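Local coordinates for protein AT-less polyketide synthase (Streptomyces platensis subsp. rosaceus, PDB 4QYR) that probably catalyses decarboxylative carbon-carbon bond formation between acyl units, as ketosynthase domain KS3 of MgsE, a polyketide synthase of isomigrastatin biosynthesis, at residues Y128-N133 and L203-T208. Numbering follows the deposited sequence.
Sequences YHHLLN and LLSVDT
His130 and Asp207 stack, the carboxylate plane 26° from the imidazole ring, with Asp207 OD1 over one face of the ring and Asp207 OD2 3.9 Å from His130 ND1. Ser205 OG donates a hydrogen bond of 3.1 Å to Asp207 OD2 through that oxygen's anti lone pair, which helps fix the rotation of the carboxylate against the ring. At the other end of the contact the touch is apolar: Leu204 CD1 reaches Tyr128 CD1 at 4.0 Å, approaching the ring obliquely, and also lies near Tyr128 CB. Between the two ends, Leu131 CB and CD2 each lie 3.9 Å from Leu204 O. The phenol OH of Tyr128 is hydrogen-bonded to Glu86 O. Leu204 N is hydrogen-bonded to Asp127 OD2, at the start of the same helix, which draws the loop against it. Asp207 OD1 accepts a hydrogen bond from Asn133 ND2 of the second subunit, whose His129 ring meets His130 with planes about 55° apart, so this end belongs to the dimer interface. Helix 127-135 thereby packs on the connection from strand 194-201 to helix 207-214, within the thiolase-fold ketosynthase; helix 51-56 touches Leu131 and Ser205, and helix 90-106 touches Tyr128 and Leu204.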
ATOM      1  N   TYR A 128      14.133 -12.214  -6.209  1.00 39.40           N
ATOM      2  CA  TYR A 128      15.567 -12.231  -5.906  1.00 34.44           C
ATOM      3  C   TYR A 128      15.893 -12.911  -4.598  1.00 33.41           C
ATOM      4  O   TYR A 128      16.901 -13.608  -4.484  1.00 35.37           O
ATOM      5  CB  TYR A 128      16.114 -10.815  -5.861  1.00 30.86           C
ATOM      6  CG  TYR A 128      17.618 -10.699  -5.956  1.00 32.20           C
ATOM      7  CD1 TYR A 128      18.302 -11.192  -7.056  1.00 33.52           C
ATOM      8  CD2 TYR A 128      18.349 -10.032  -4.981  1.00 33.13           C
ATOM      9  CE1 TYR A 128      19.673 -11.070  -7.166  1.00 34.93           C
ATOM     10  CE2 TYR A 128      19.726  -9.903  -5.083  1.00 33.72           C
ATOM     11  CZ  TYR A 128      20.377 -10.423  -6.180  1.00 40.64           C
ATOM     12  OH  TYR A 128      21.741 -10.302  -6.306  1.00 44.11           O
ATOM     13  N   HIS A 129      15.043 -12.681  -3.604  1.00 35.35           N
ATOM     14  CA  HIS A 129      15.260 -13.193  -2.263  1.00 33.62           C
ATOM     15  C   HIS A 129      15.165 -14.694  -2.301  1.00 35.62           C
ATOM     16  O   HIS A 129      15.889 -15.383  -1.585  1.00 38.07           O
ATOM     17  CB  HIS A 129      14.242 -12.610  -1.299  1.00 33.40           C
ATOM     18  CG  HIS A 129      14.620 -12.727   0.143  1.00 38.99           C
ATOM     19  ND1 HIS A 129      15.601 -13.587   0.594  1.00 44.01           N
ATOM     20  CD2 HIS A 129      14.149 -12.084   1.239  1.00 38.81           C
ATOM     21  CE1 HIS A 129      15.721 -13.466   1.904  1.00 45.59           C
ATOM     22  NE2 HIS A 129      14.852 -12.559   2.319  1.00 44.49           N
ATOM     23  N   HIS A 130      14.278 -15.201  -3.150  1.00 35.39           N
ATOM     24  CA  HIS A 130      14.200 -16.634  -3.375  1.00 44.56           C
ATOM     25  C   HIS A 130      15.508 -17.098  -4.009  1.00 50.04           C
ATOM     26  O   HIS A 130      16.082 -18.125  -3.603  1.00 55.43           O
ATOM     27  CB  HIS A 130      13.001 -17.000  -4.255  1.00 50.17           C
ATOM     28  CG  HIS A 130      11.674 -16.868  -3.567  1.00 59.43           C
ATOM     29  ND1 HIS A 130      10.551 -16.378  -4.199  1.00 61.97           N
ATOM     30  CD2 HIS A 130      11.288 -17.172  -2.302  1.00 61.53           C
ATOM     31  CE1 HIS A 130       9.534 -16.380  -3.354  1.00 61.49           C
ATOM     32  NE2 HIS A 130       9.954 -16.858  -2.197  1.00 60.46           N
ATOM     33  N   LEU A 131      15.993 -16.321  -4.979  1.00 47.90           N
ATOM     34  CA  LEU A 131      17.209 -16.654  -5.707  1.00 40.23           C
ATOM     35  C   LEU A 131      18.415 -16.760  -4.783  1.00 50.35           C
ATOM     36  O   LEU A 131      19.257 -17.638  -4.965  1.00 44.27           O
ATOM     37  CB  LEU A 131      17.482 -15.615  -6.788  1.00 44.62           C
ATOM     38  CG  LEU A 131      18.745 -15.828  -7.621  1.00 46.00           C
ATOM     39  CD1 LEU A 131      18.717 -17.202  -8.278  1.00 46.24           C
ATOM     40  CD2 LEU A 131      18.898 -14.736  -8.662  1.00 39.26           C
ATOM     41  N   LEU A 132      18.489 -15.858  -3.803  1.00 46.19           N
ATOM     42  CA  LEU A 132      19.568 -15.848  -2.814  1.00 49.98           C
ATOM     43  C   LEU A 132      19.555 -17.108  -1.988  1.00 55.60           C
ATOM     44  O   LEU A 132      20.591 -17.723  -1.724  1.00 57.09           O
ATOM     45  CB  LEU A 132      19.442 -14.655  -1.865  1.00 48.97           C
ATOM     46  CG  LEU A 132      19.726 -13.257  -2.396  1.00 46.38           C
ATOM     47  CD1 LEU A 132      19.728 -12.283  -1.249  1.00 41.19           C
ATOM     48  CD2 LEU A 132      21.059 -13.245  -3.115  1.00 49.82           C
ATOM     49  N   ASN A 133      18.364 -17.471  -1.540  1.00 56.94           N
ATOM     50  CA  ASN A 133      18.234 -18.633  -0.689  1.00 57.18           C
ATOM     51  C   ASN A 133      18.589 -19.888  -1.454  1.00 56.96           C
ATOM     52  O   ASN A 133      19.300 -20.754  -0.943  1.00 59.79           O
ATOM     53  CB  ASN A 133      16.825 -18.713  -0.122  1.00 54.23           C
ATOM     54  CG  ASN A 133      16.562 -17.633   0.896  1.00 50.66           C
ATOM     55  OD1 ASN A 133      17.278 -16.637   0.949  1.00 48.85           O
ATOM     56  ND2 ASN A 133      15.531 -17.818   1.704  1.00 51.57           N
ATOM     57  N   LEU A 203      11.716 -10.582 -13.415  1.00 41.67           N
ATOM     58  CA  LEU A 203      11.543 -12.028 -13.368  1.00 41.66           C
ATOM     59  C   LEU A 203      12.867 -12.725 -13.010  1.00 42.50           C
ATOM     60  O   LEU A 203      13.689 -13.005 -13.882  1.00 42.88           O
ATOM     61  CB  LEU A 203      11.009 -12.518 -14.711  1.00 40.71           C
ATOM     62  CG  LEU A 203       9.961 -11.590 -15.325  1.00 38.35           C
ATOM     63  CD1 LEU A 203       9.777 -11.889 -16.798  1.00 40.50           C
ATOM     64  CD2 LEU A 203       8.657 -11.772 -14.614  1.00 39.89           C
ATOM     65  N   LEU A 204      13.063 -13.003 -11.726  1.00 41.48           N
ATOM     66  CA  LEU A 204      14.364 -13.431 -11.245  1.00 41.75           C
ATOM     67  C   LEU A 204      14.327 -14.805 -10.603  1.00 47.89           C
ATOM     68  O   LEU A 204      15.323 -15.238 -10.015  1.00 51.46           O
ATOM     69  CB  LEU A 204      14.919 -12.406 -10.255  1.00 41.51           C
ATOM     70  CG  LEU A 204      15.110 -11.005 -10.850  1.00 43.91           C
ATOM     71  CD1 LEU A 204      15.630 -10.028  -9.809  1.00 43.17           C
ATOM     72  CD2 LEU A 204      16.032 -11.048 -12.074  1.00 43.66           C
ATOM     73  N   SER A 205      13.189 -15.490 -10.711  1.00 47.65           N
ATOM     74  CA  SER A 205      13.075 -16.856 -10.187  1.00 46.44           C
ATOM     75  C   SER A 205      12.005 -17.668 -10.900  1.00 46.18           C
ATOM     76  O   SER A 205      11.190 -17.139 -11.651  1.00 46.03           O
ATOM     77  CB  SER A 205      12.767 -16.847  -8.689  1.00 47.15           C
ATOM     78  OG  SER A 205      11.364 -16.970  -8.467  1.00 51.79           O
ATOM     79  N   VAL A 206      12.016 -18.964 -10.628  1.00 50.20           N
ATOM     80  CA  VAL A 206      11.102 -19.919 -11.242  1.00 58.00           C
ATOM     81  C   VAL A 206       9.718 -19.935 -10.611  1.00 61.51           C
ATOM     82  O   VAL A 206       8.718 -20.124 -11.305  1.00 64.37           O
ATOM     83  CB  VAL A 206      11.663 -21.335 -11.144  1.00 63.01           C
ATOM     84  CG1 VAL A 206      10.844 -22.270 -11.978  1.00 65.18           C
ATOM     85  CG2 VAL A 206      13.088 -21.350 -11.611  1.00 67.32           C
ATOM     86  N   ASP A 207       9.686 -19.753  -9.292  1.00 58.14           N
ATOM     87  CA  ASP A 207       8.482 -19.888  -8.486  1.00 58.02           C
ATOM     88  C   ASP A 207       7.192 -19.415  -9.150  1.00 53.40           C
ATOM     89  O   ASP A 207       6.265 -20.209  -9.337  1.00 53.44           O
ATOM     90  CB  ASP A 207       8.664 -19.136  -7.166  1.00 63.94           C
ATOM     91  CG  ASP A 207       9.764 -19.733  -6.301  1.00 70.52           C
ATOM     92  OD1 ASP A 207       9.431 -20.481  -5.342  1.00 72.76           O
ATOM     93  OD2 ASP A 207      10.955 -19.447  -6.581  1.00 69.37           O
ATOM     94  N   THR A 208       7.125 -18.135  -9.512  1.00 45.57           N
ATOM     95  CA  THR A 208       5.878 -17.613 -10.052  1.00 41.87           C
ATOM     96  C   THR A 208       5.615 -18.126 -11.465  1.00 43.29           C
ATOM     97  O   THR A 208       4.469 -18.299 -11.861  1.00 44.44           O
ATOM     98  CB  THR A 208       5.860 -16.088 -10.048  1.00 39.14           C
ATOM     99  OG1 THR A 208       6.322 -15.615  -8.782  1.00 41.86           O
ATOM    100  CG2 THR A 208       4.454 -15.567 -10.283  1.00 35.49           C
TER